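Local coordinates for mandelate racemase/muconate lactonizing enzyme family protein (Bradyrhizobium sp. ORS 278, PDB 3TOY) that is of unknown precise function but belongs to the enolase superfamily, pairing an alpha+beta N-terminal domain with a metal-binding barrel domain, at residues H321-V333 / K360-W372. Residues are numbered along the deposited sequence; the frame is centred on the assembly and turned at random.
With ACT (acetate ion), chain F.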
loop_
_atom_site.group_PDB
_atom_site.type_symbol
_atom_site.label_atom_id
_atom_site.label_comp_id
_atom_site.label_asym_id
_atom_site.label_seq_id
_atom_site.Cartn_x
_atom_site.Cartn_y
_atom_site.Cartn_z
ATOM N N HIS A 321 12.754 18.642 -24.476
ATOM C CA HIS A 321 12.741 17.922 -25.731
ATOM C C HIS A 321 12.691 18.902 -26.906
ATOM O O HIS A 321 11.690 19.596 -27.089
ATOM C CB HIS A 321 11.526 17.030 -25.853
ATOM C CG HIS A 321 11.503 16.259 -27.134
ATOM N ND1 HIS A 321 10.459 16.326 -28.028
ATOM C CD2 HIS A 321 12.411 15.415 -27.676
ATOM C CE1 HIS A 321 10.718 15.549 -29.066
ATOM N NE2 HIS A 321 11.894 14.976 -28.871
ATOM N N ILE A 322 13.766 18.888 -27.701
ATOM C CA ILE A 322 13.960 19.771 -28.856
ATOM C C ILE A 322 13.498 21.213 -28.617
ATOM O O ILE A 322 13.589 21.717 -27.497
ATOM C CB ILE A 322 13.388 19.149 -30.154
ATOM C CG1 ILE A 322 11.864 19.038 -30.084
ATOM C CG2 ILE A 322 14.051 17.824 -30.422
ATOM C CD1 ILE A 322 11.246 18.408 -31.316
ATOM N N LEU A 323 13.079 21.921 -29.666
ATOM C CA LEU A 323 12.798 23.367 -29.501
ATOM C C LEU A 323 13.826 24.041 -28.573
ATOM O O LEU A 323 13.469 24.665 -27.555
ATOM C CB LEU A 323 11.361 23.601 -28.988
ATOM C CG LEU A 323 10.234 23.653 -30.041
ATOM C CD1 LEU A 323 10.039 22.312 -30.749
ATOM C CD2 LEU A 323 8.923 24.147 -29.454
ATOM N N PRO A 324 15.113 23.932 -28.923
ATOM C CA PRO A 324 16.172 24.428 -28.038
ATOM C C PRO A 324 16.122 25.928 -27.820
ATOM O O PRO A 324 16.545 26.412 -26.768
ATOM C CB PRO A 324 17.465 24.042 -28.766
ATOM C CG PRO A 324 17.066 23.822 -30.167
ATOM C CD PRO A 324 15.653 23.330 -30.153
ATOM N N GLU A 325 15.612 26.679 -28.789
ATOM C CA GLU A 325 15.596 28.137 -28.617
ATOM C C GLU A 325 14.695 28.584 -27.468
ATOM O O GLU A 325 15.081 29.423 -26.624
ATOM C CB GLU A 325 15.201 28.828 -29.934
ATOM C CG GLU A 325 16.087 28.401 -31.116
ATOM C CD GLU A 325 15.588 27.141 -31.840
ATOM O OE1 GLU A 325 14.544 26.563 -31.444
ATOM O OE2 GLU A 325 16.244 26.728 -32.815
ATOM N N ALA A 326 13.479 28.055 -27.449
ATOM C CA ALA A 326 12.506 28.429 -26.445
ATOM C C ALA A 326 12.854 27.706 -25.134
ATOM O O ALA A 326 12.660 28.249 -24.061
ATOM C CB ALA A 326 11.099 28.068 -26.899
ATOM N N SER A 327 13.375 26.488 -25.245
ATOM C CA SER A 327 13.761 25.736 -24.039
ATOM C C SER A 327 14.790 26.480 -23.206
ATOM O O SER A 327 14.779 26.428 -21.977
ATOM C CB SER A 327 14.279 24.353 -24.417
ATOM O OG SER A 327 13.236 23.585 -24.981
ATOM N N ALA A 328 15.689 27.190 -23.878
ATOM C CA ALA A 328 16.721 27.934 -23.190
ATOM C C ALA A 328 16.144 29.032 -22.313
ATOM O O ALA A 328 16.797 29.494 -21.404
ATOM C CB ALA A 328 17.694 28.518 -24.200
ATOM N N HIS A 329 14.915 29.460 -22.610
ATOM C CA HIS A 329 14.288 30.513 -21.826
ATOM C C HIS A 329 13.556 30.004 -20.585
ATOM O O HIS A 329 13.308 30.777 -19.660
ATOM C CB HIS A 329 13.296 31.329 -22.664
ATOM C CG HIS A 329 13.950 32.273 -23.626
ATOM N ND1 HIS A 329 14.174 33.600 -23.325
ATOM C CD2 HIS A 329 14.416 32.084 -24.884
ATOM C CE1 HIS A 329 14.765 34.185 -24.356
ATOM N NE2 HIS A 329 14.917 33.290 -25.318
ATOM N N VAL A 330 13.188 28.721 -20.563
ATOM C CA VAL A 330 12.477 28.191 -19.388
ATOM C C VAL A 330 13.352 27.346 -18.443
ATOM O O VAL A 330 13.108 27.335 -17.240
ATOM C CB VAL A 330 11.178 27.414 -19.759
ATOM C CG1 VAL A 330 10.066 28.398 -20.177
ATOM C CG2 VAL A 330 11.455 26.371 -20.832
ATOM N N LEU A 331 14.380 26.689 -18.967
ATOM C CA LEU A 331 15.277 25.927 -18.084
ATOM C C LEU A 331 15.907 26.752 -16.949
ATOM O O LEU A 331 16.041 26.270 -15.814
ATOM C CB LEU A 331 16.297 25.139 -18.903
ATOM C CG LEU A 331 15.662 23.879 -19.479
ATOM C CD1 LEU A 331 16.468 23.311 -20.659
ATOM C CD2 LEU A 331 15.507 22.810 -18.370
ATOM N N PRO A 332 16.275 28.027 -17.224
ATOM C CA PRO A 332 16.870 28.814 -16.147
ATOM C C PRO A 332 15.953 29.097 -14.962
ATOM O O PRO A 332 16.446 29.500 -13.908
ATOM C CB PRO A 332 17.265 30.141 -16.850
ATOM C CG PRO A 332 17.470 29.726 -18.291
ATOM C CD PRO A 332 16.359 28.718 -18.529
ATOM N N VAL A 333 14.635 28.931 -15.120
ATOM C CA VAL A 333 13.719 29.155 -14.000
ATOM C C VAL A 333 13.064 27.851 -13.518
ATOM O O VAL A 333 12.069 27.880 -12.794
ATOM C CB VAL A 333 12.646 30.211 -14.329
ATOM C CG1 VAL A 333 13.333 31.611 -14.548
ATOM C CG2 VAL A 333 11.822 29.785 -15.559
ATOM N N LYS A 360 27.242 24.362 -23.961
ATOM C CA LYS A 360 26.105 24.954 -23.256
ATOM C C LYS A 360 25.336 25.887 -24.163
ATOM O O LYS A 360 25.860 26.348 -25.181
ATOM C CB LYS A 360 26.556 25.695 -22.001
ATOM C CG LYS A 360 27.340 24.808 -21.051
ATOM C CD LYS A 360 27.657 25.513 -19.754
ATOM C CE LYS A 360 28.662 24.687 -18.954
ATOM N NZ LYS A 360 29.107 25.371 -17.715
ATOM N N VAL A 361 24.087 26.158 -23.801
ATOM C CA VAL A 361 23.245 27.020 -24.618
ATOM C C VAL A 361 22.681 28.151 -23.761
ATOM O O VAL A 361 22.227 27.931 -22.635
ATOM C CB VAL A 361 22.124 26.230 -25.299
ATOM C CG1 VAL A 361 21.059 27.162 -25.861
ATOM C CG2 VAL A 361 22.681 25.303 -26.375
ATOM N N THR A 362 22.746 29.378 -24.276
ATOM C CA THR A 362 22.241 30.546 -23.533
ATOM C C THR A 362 21.040 31.170 -24.253
ATOM O O THR A 362 21.072 31.331 -25.474
ATOM C CB THR A 362 23.342 31.606 -23.386
ATOM O OG1 THR A 362 24.431 31.052 -22.632
ATOM C CG2 THR A 362 22.821 32.804 -22.672
ATOM N N ALA A 363 19.983 31.514 -23.512
ATOM C CA ALA A 363 18.778 32.102 -24.103
ATOM C C ALA A 363 19.133 33.399 -24.827
ATOM O O ALA A 363 19.926 34.181 -24.323
ATOM C CB ALA A 363 17.780 32.425 -23.042
ATOM N N LYS A 364 18.492 33.612 -25.968
ATOM C CA LYS A 364 18.643 34.832 -26.775
ATOM C C LYS A 364 17.294 35.499 -26.886
ATOM O O LYS A 364 16.298 34.835 -27.186
ATOM C CB LYS A 364 19.128 34.460 -28.170
ATOM C CG LYS A 364 20.619 34.699 -28.394
ATOM C CD LYS A 364 21.453 34.225 -27.206
ATOM C CE LYS A 364 22.913 34.643 -27.342
ATOM N NZ LYS A 364 23.737 34.100 -26.237
ATOM N N GLY A 365 17.249 36.810 -26.644
ATOM C CA GLY A 365 16.013 37.581 -26.845
ATOM C C GLY A 365 16.158 38.535 -28.035
ATOM O O GLY A 365 17.056 38.364 -28.860
ATOM N N PRO A 366 15.263 39.526 -28.146
ATOM C CA PRO A 366 14.115 39.747 -27.275
ATOM C C PRO A 366 13.072 38.660 -27.520
ATOM O O PRO A 366 13.142 37.969 -28.531
ATOM C CB PRO A 366 13.573 41.099 -27.760
ATOM C CG PRO A 366 13.916 41.126 -29.190
ATOM C CD PRO A 366 15.278 40.480 -29.275
ATOM N N GLY A 367 12.107 38.531 -26.617
ATOM C CA GLY A 367 11.131 37.433 -26.686
ATOM C C GLY A 367 11.862 36.097 -26.596
ATOM O O GLY A 367 12.759 35.942 -25.768
ATOM N N LEU A 368 11.510 35.161 -27.478
ATOM C CA LEU A 368 12.180 33.870 -27.551
ATOM C C LEU A 368 13.347 33.864 -28.523
ATOM O O LEU A 368 13.978 32.830 -28.725
ATOM C CB LEU A 368 11.198 32.755 -27.940
ATOM C CG LEU A 368 10.037 32.527 -26.963
ATOM C CD1 LEU A 368 9.045 31.559 -27.603
ATOM C CD2 LEU A 368 10.518 32.021 -25.581
ATOM N N GLY A 369 13.636 35.013 -29.134
ATOM C CA GLY A 369 14.716 35.083 -30.100
ATOM C C GLY A 369 14.365 34.362 -31.384
ATOM O O GLY A 369 15.229 33.788 -32.030
ATOM N N LEU A 370 13.090 34.390 -31.756
ATOM C CA LEU A 370 12.635 33.700 -32.954
ATOM C C LEU A 370 12.102 34.734 -33.953
ATOM O O LEU A 370 11.015 35.269 -33.773
ATOM C CB LEU A 370 11.533 32.687 -32.613
ATOM C CG LEU A 370 11.892 31.545 -31.644
ATOM C CD1 LEU A 370 10.669 30.645 -31.433
ATOM C CD2 LEU A 370 13.051 30.744 -32.174
ATOM N N ALA A 371 12.891 35.039 -34.970
ATOM C CA ALA A 371 12.446 35.898 -36.068
ATOM C C ALA A 371 12.843 35.156 -37.319
ATOM O O ALA A 371 13.878 34.486 -37.340
ATOM C CB ALA A 371 13.127 37.238 -36.000
ATOM N N TRP A 372 12.028 35.253 -38.360
ATOM C CA TRP A 372 12.248 34.435 -39.533
ATOM C C TRP A 372 13.219 35.061 -40.535
ATOM O O TRP A 372 13.162 36.259 -40.822
ATOM C CB TRP A 372 10.932 34.157 -40.244
ATOM C CG TRP A 372 9.793 33.901 -39.324
ATOM C CD1 TRP A 372 8.619 34.600 -39.250
ATOM C CD2 TRP A 372 9.715 32.874 -38.327
ATOM N NE1 TRP A 372 7.815 34.061 -38.279
ATOM C CE2 TRP A 372 8.463 33.003 -37.694
ATOM C CE3 TRP A 372 10.582 31.856 -37.916
ATOM C CZ2 TRP A 372 8.054 32.156 -36.665
ATOM C CZ3 TRP A 372 10.176 31.015 -36.892
ATOM C CH2 TRP A 372 8.924 31.172 -36.278
HETATM C C ACT F . 12.758 12.127 -30.999
HETATM O O ACT F . 13.126 13.316 -30.826
HETATM O OXT ACT F . 13.216 11.282 -30.202
HETATM C CH3 ACT F . 11.818 11.724 -32.102
HETATM O O HOH W 1 16.910 31.328 -27.219
HETATM O O HOH W 2 19.572 30.618 -20.923
#
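His329, on helix 324-330, is the main bump of this contact and sits in a hollow formed by residues 363-369. Its CG lies anti to the carbonyl carbon (chi1 -75°), which swings the imidazole off the helix into the loop. Ala363 CB lies over the centre of one face of the ring, 3.6 Å from its centroid and 4° off the normal, a CH-pi contact. Leu368 CD2 makes a second, off-centre CH-pi contact, 4.3 Å from the same centroid. At the ring edge, NE2 donates to Lys364 O (2.8 Å); the acceptor is in the ring plane, but the bond is bent at the hydrogen (141°), and the donor also stands well above the carbonyl plane.

Smaller contacts flank this one. Ala328 CB lies against Ala363 and, 4.0 Å away, Val361 CG1, where strand 360-361 meets the helix flank. Ala326 CB touches Leu368 CD1. Leu370 CD2 presses on Glu325 CB at 3.6 Å, the two side chains crossing at about a right angle, while Glu325 OE1 is hydrogen-bonded to Tyr73 OH. Where the backbones do not touch, water joins them: one water links Glu325 O to Lys364 N, another Ala328 O to Ala363 N.

Far from this packing, His321 NE2 donates a nearly straight hydrogen bond to an acetate ion, which Lys190 and Asn221 also bind. The contact thus fastens helix 324-330 of the C-terminal barrel domain to the loop that follows strand 360-361. With ND1 accepting from Val147 N and NE2 donating to Lys364 O, the buried imidazole is probably neutral, protonated on NE2, and held in a fixed rotation.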